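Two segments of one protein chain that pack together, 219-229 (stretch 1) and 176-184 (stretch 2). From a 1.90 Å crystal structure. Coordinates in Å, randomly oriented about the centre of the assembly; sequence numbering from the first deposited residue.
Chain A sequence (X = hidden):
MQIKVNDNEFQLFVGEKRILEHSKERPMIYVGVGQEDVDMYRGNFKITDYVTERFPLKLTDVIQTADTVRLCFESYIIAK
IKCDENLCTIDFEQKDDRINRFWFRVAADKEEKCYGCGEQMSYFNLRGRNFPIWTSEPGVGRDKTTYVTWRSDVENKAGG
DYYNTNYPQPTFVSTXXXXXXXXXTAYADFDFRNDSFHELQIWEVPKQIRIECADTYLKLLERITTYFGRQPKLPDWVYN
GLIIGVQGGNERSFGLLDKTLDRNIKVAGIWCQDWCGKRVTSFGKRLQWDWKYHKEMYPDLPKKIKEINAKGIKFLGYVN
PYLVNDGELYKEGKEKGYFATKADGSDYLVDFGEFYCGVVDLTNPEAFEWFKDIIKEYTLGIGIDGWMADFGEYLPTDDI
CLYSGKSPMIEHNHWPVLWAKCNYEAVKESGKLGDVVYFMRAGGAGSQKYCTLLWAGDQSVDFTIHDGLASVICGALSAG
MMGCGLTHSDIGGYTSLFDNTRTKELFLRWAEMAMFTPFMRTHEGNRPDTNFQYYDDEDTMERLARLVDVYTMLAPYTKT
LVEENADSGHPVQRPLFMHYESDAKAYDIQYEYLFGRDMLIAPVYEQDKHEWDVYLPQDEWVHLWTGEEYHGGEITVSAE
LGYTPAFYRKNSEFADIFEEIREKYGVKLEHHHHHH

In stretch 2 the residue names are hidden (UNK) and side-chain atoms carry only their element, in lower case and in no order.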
# COMPACT_ATOMS: atom_id res chain seq x y z
N LYS A 219 -2.16 39.34 -7.05
CA LYS A 219 -2.89 39.49 -8.30
C LYS A 219 -3.28 38.15 -8.89
O LYS A 219 -4.33 38.02 -9.53
CB LYS A 219 -2.07 40.30 -9.32
CG LYS A 219 -1.98 41.80 -8.99
CD LYS A 219 -1.11 42.54 -10.01
CE LYS A 219 -0.74 43.94 -9.52
NZ LYS A 219 0.29 44.56 -10.40
N LEU A 220 -2.45 37.12 -8.71
CA LEU A 220 -2.86 35.79 -9.13
C LEU A 220 -4.15 35.36 -8.43
O LEU A 220 -5.04 34.79 -9.06
CB LEU A 220 -1.74 34.79 -8.85
CG LEU A 220 -1.86 33.51 -9.67
CD1 LEU A 220 -1.73 33.81 -11.15
CD2 LEU A 220 -0.79 32.56 -9.23
N LEU A 221 -4.26 35.62 -7.12
CA LEU A 221 -5.49 35.25 -6.42
C LEU A 221 -6.67 36.08 -6.90
O LEU A 221 -7.80 35.58 -6.94
CB LEU A 221 -5.30 35.41 -4.91
CG LEU A 221 -4.96 34.12 -4.13
CD1 LEU A 221 -6.11 33.13 -4.25
CD2 LEU A 221 -3.67 33.51 -4.63
N GLU A 222 -6.44 37.34 -7.29
CA GLU A 222 -7.50 38.12 -7.92
C GLU A 222 -8.01 37.44 -9.19
O GLU A 222 -9.22 37.32 -9.40
CB GLU A 222 -7.01 39.54 -8.22
CG GLU A 222 -6.64 40.28 -6.96
CD GLU A 222 -5.86 41.57 -7.21
OE1 GLU A 222 -5.92 42.10 -8.35
OE2 GLU A 222 -5.18 42.04 -6.25
N ARG A 223 -7.08 36.97 -10.04
CA ARG A 223 -7.49 36.29 -11.27
C ARG A 223 -8.15 34.94 -10.98
O ARG A 223 -9.14 34.57 -11.63
CB ARG A 223 -6.27 36.11 -12.18
CG ARG A 223 -5.58 37.43 -12.54
CD ARG A 223 -4.82 37.31 -13.87
NE ARG A 223 -3.88 38.41 -14.07
CZ ARG A 223 -4.18 39.57 -14.64
NH1 ARG A 223 -5.41 39.79 -15.08
NH2 ARG A 223 -3.24 40.51 -14.76
N ILE A 224 -7.60 34.17 -10.04
CA ILE A 224 -8.17 32.87 -9.69
C ILE A 224 -9.64 33.02 -9.31
O ILE A 224 -10.51 32.28 -9.78
CB ILE A 224 -7.35 32.23 -8.56
CG1 ILE A 224 -6.05 31.65 -9.12
CG2 ILE A 224 -8.16 31.15 -7.82
CD1 ILE A 224 -5.07 31.14 -8.06
N THR A 225 -9.94 34.00 -8.46
CA THR A 225 -11.30 34.14 -7.95
C THR A 225 -12.21 34.89 -8.92
O THR A 225 -13.43 34.68 -8.89
CB THR A 225 -11.27 34.84 -6.59
OG1 THR A 225 -10.56 36.08 -6.70
CG2 THR A 225 -10.58 33.96 -5.57
N THR A 226 -11.66 35.74 -9.79
CA THR A 226 -12.47 36.23 -10.91
C THR A 226 -13.00 35.06 -11.73
O THR A 226 -14.15 35.06 -12.17
CB THR A 226 -11.66 37.19 -11.79
OG1 THR A 226 -11.38 38.39 -11.06
CG2 THR A 226 -12.44 37.55 -13.07
N TYR A 227 -12.18 34.01 -11.90
CA TYR A 227 -12.61 32.87 -12.70
C TYR A 227 -13.51 31.92 -11.91
O TYR A 227 -14.55 31.49 -12.40
CB TYR A 227 -11.40 32.11 -13.25
CG TYR A 227 -11.80 30.88 -14.04
CD1 TYR A 227 -12.52 31.00 -15.23
CD2 TYR A 227 -11.48 29.60 -13.61
CE1 TYR A 227 -12.90 29.89 -15.95
CE2 TYR A 227 -11.85 28.48 -14.33
CZ TYR A 227 -12.56 28.63 -15.51
OH TYR A 227 -12.95 27.53 -16.24
N PHE A 228 -13.10 31.54 -10.69
CA PHE A 228 -13.84 30.53 -9.94
C PHE A 228 -14.97 31.10 -9.11
O PHE A 228 -15.98 30.41 -8.88
CB PHE A 228 -12.90 29.75 -9.02
CG PHE A 228 -11.96 28.82 -9.74
CD1 PHE A 228 -12.44 27.71 -10.41
CD2 PHE A 228 -10.59 29.03 -9.71
CE1 PHE A 228 -11.58 26.83 -11.06
CE2 PHE A 228 -9.72 28.14 -10.36
CZ PHE A 228 -10.22 27.05 -11.03
N GLY A 229 -14.83 32.34 -8.62
CA GLY A 229 -15.83 32.94 -7.76
C GLY A 229 -15.27 33.54 -6.49
O GLY A 229 -14.14 33.23 -6.10
N UNK A 176 6.47 29.90 -10.85
CA UNK A 176 6.56 30.76 -12.03
C UNK A 176 5.41 31.76 -12.12
O UNK A 176 5.30 32.44 -13.14
c UNK A 176 6.59 29.91 -13.31
c UNK A 176 7.81 29.03 -13.39
n UNK A 176 7.69 27.90 -14.08
o UNK A 176 8.86 29.34 -12.82
N UNK A 177 4.56 31.82 -11.09
CA UNK A 177 3.49 32.81 -10.97
C UNK A 177 2.45 32.65 -12.08
O UNK A 177 2.09 33.60 -12.78
c UNK A 177 5.15 36.02 -9.56
c UNK A 177 4.05 34.23 -10.94
n UNK A 177 6.60 37.63 -8.35
c UNK A 177 4.66 34.59 -9.59
c UNK A 177 6.17 36.22 -8.46
N UNK A 178 1.98 31.42 -12.24
CA UNK A 178 0.78 31.11 -12.99
C UNK A 178 -0.03 30.11 -12.19
O UNK A 178 0.49 29.42 -11.30
c UNK A 178 1.49 26.75 -14.33
c UNK A 178 3.67 27.71 -14.60
c UNK A 178 3.10 28.98 -14.57
c UNK A 178 1.73 29.15 -14.42
c UNK A 178 0.94 28.01 -14.31
c UNK A 178 2.86 26.60 -14.47
o UNK A 178 3.39 25.32 -14.49
c UNK A 178 1.10 30.55 -14.40
N UNK A 179 -1.33 30.03 -12.49
CA UNK A 179 -2.14 28.90 -12.07
C UNK A 179 -2.62 28.19 -13.32
O UNK A 179 -2.76 28.79 -14.39
c UNK A 179 -5.57 28.98 -12.36
c UNK A 179 -4.56 29.84 -11.91
o UNK A 179 -7.94 31.36 -13.83
c UNK A 179 -6.70 29.47 -13.01
c UNK A 179 -6.83 30.84 -13.20
c UNK A 179 -3.34 29.31 -11.19
c UNK A 179 -4.74 31.20 -12.10
c UNK A 179 -5.87 31.70 -12.73
N UNK A 180 -2.86 26.89 -13.18
CA UNK A 180 -3.35 26.05 -14.26
C UNK A 180 -4.54 25.27 -13.74
O UNK A 180 -4.46 24.68 -12.66
c UNK A 180 -3.31 22.92 -15.51
c UNK A 180 -2.25 25.10 -14.78
c UNK A 180 -2.55 24.15 -15.94
c UNK A 180 -1.25 23.74 -16.61
N UNK A 181 -5.61 25.26 -14.51
CA UNK A 181 -6.83 24.55 -14.16
C UNK A 181 -7.18 23.60 -15.28
O UNK A 181 -7.14 23.97 -16.46
n UNK A 181 -11.32 23.98 -13.64
c UNK A 181 -10.47 24.80 -14.34
c UNK A 181 -9.29 24.83 -13.66
c UNK A 181 -8.00 25.52 -13.94
c UNK A 181 -10.69 23.50 -12.58
n UNK A 181 -9.46 24.00 -12.57
N UNK A 182 -7.53 22.36 -14.93
CA UNK A 182 -8.06 21.39 -15.87
C UNK A 182 -9.57 21.35 -15.69
O UNK A 182 -10.06 20.99 -14.61
c UNK A 182 -5.92 20.05 -15.73
c UNK A 182 -7.45 19.99 -15.67
c UNK A 182 -7.99 19.01 -16.72
N UNK A 183 -10.31 21.70 -16.74
CA UNK A 183 -11.77 21.81 -16.69
C UNK A 183 -12.38 20.43 -16.83
O UNK A 183 -12.90 20.03 -17.87
o UNK A 183 -14.42 22.59 -16.73
o UNK A 183 -14.23 23.93 -18.45
c UNK A 183 -13.74 23.11 -17.64
c UNK A 183 -12.26 22.76 -17.78
N UNK A 184 -12.33 19.67 -15.73
CA UNK A 184 -12.87 18.32 -15.73
C UNK A 184 -13.18 17.93 -14.29
O UNK A 184 -12.47 18.34 -13.37
c UNK A 184 -11.89 17.32 -16.34
o UNK A 184 -12.33 15.99 -16.15

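Position 176 carries four side-chain atoms: two carbons, the second bearing one oxygen and one nitrogen. This is a terminal amide on a short stem, and it makes no contact with stretch 1. The residue is Asn176.

Position 177 has four carbons in a row ending in a nitrogen, the unbranched chain of a lysine. Its CA-to-CB bond points sideways and the chain then leads away, so the contact with stretch 1 comes through the backbone, where O lies 4.2 Å from Leu220 CD1. Lys177 has phi and psi of 64° and 50°, and its amine is hydrogen-bonded elsewhere in the structure.

At position 178 one carbon leads to a ring of six carbons bearing an oxygen, a phenol. The CA-to-CB bond points away from the helix, yet the backbone is close: CA of 178 is 7.1 Å from CA of Leu220, and its C is 3.9 Å from Leu220 CD2. This is Tyr178, where the strand begins.

Position 179 repeats the same atoms, one carbon and a six-carbon ring with an oxygen, but its CA-to-CB bond points toward the helix. Leu220 CD1 lies at the ring edge, Ile224 CG1 sits over one face, 3.7 Å from the centroid, and the oxygen borne by the ring is 3.6 Å from Tyr227 CB. Again the phenol identifies a tyrosine, Tyr179. Its CD2 is 3.3 Å from Ile224 CG1 and its CE1 is 4.2 Å from Phe228 CE2, while its hydroxyl is hydrogen-bonded elsewhere in the structure.

Position 180 shows four carbons forked at the second, a leucine pattern. Alternation along the strand turns Leu180 out of reach of the helix.

Position 181 bears one carbon and a five-membered ring of three carbons and two nitrogens, an imidazole, and its CA-to-CB bond points toward the helix. The edge of Phe228 meets its face, with centroids 4.8 Å apart and planes at 90°. The residue is His181; its ND1 is 3.5 Å from Phe228 CZ, and its CD2 approaches the edge of the Tyr227 ring, 3.9 Å from CE2 of Tyr227.

Position 182 has three carbons, the first carrying the other two. This beta-branched side chain belongs to Val182, which is out of reach of the helix.

Position 183 has two carbons, the second carrying two oxygens, a short carboxylate. One of the oxygens lies 4.4 Å from Tyr227 OH, too far for a hydrogen bond. This is Asp183, and that oxygen is OD2.

Position 184 ends the stretch with one carbon and one oxygen. Ser184 does not touch the helix, and its N donates a hydrogen bond to Val182 O at 2.9 Å.

The contact therefore rests on alternate strand residues, Tyr179 and His181, packed against Leu220, Ile224, Tyr227 and Phe228 of a helix whose direction differs from that of the strand by 23°. No hydrogen bond crosses between the stretches; a CH-pi contact, an edge-to-face aromatic pair and apolar packing join them, burying 411 Å² in total.

Stretch 2 (176-184) NKYYLHVDS
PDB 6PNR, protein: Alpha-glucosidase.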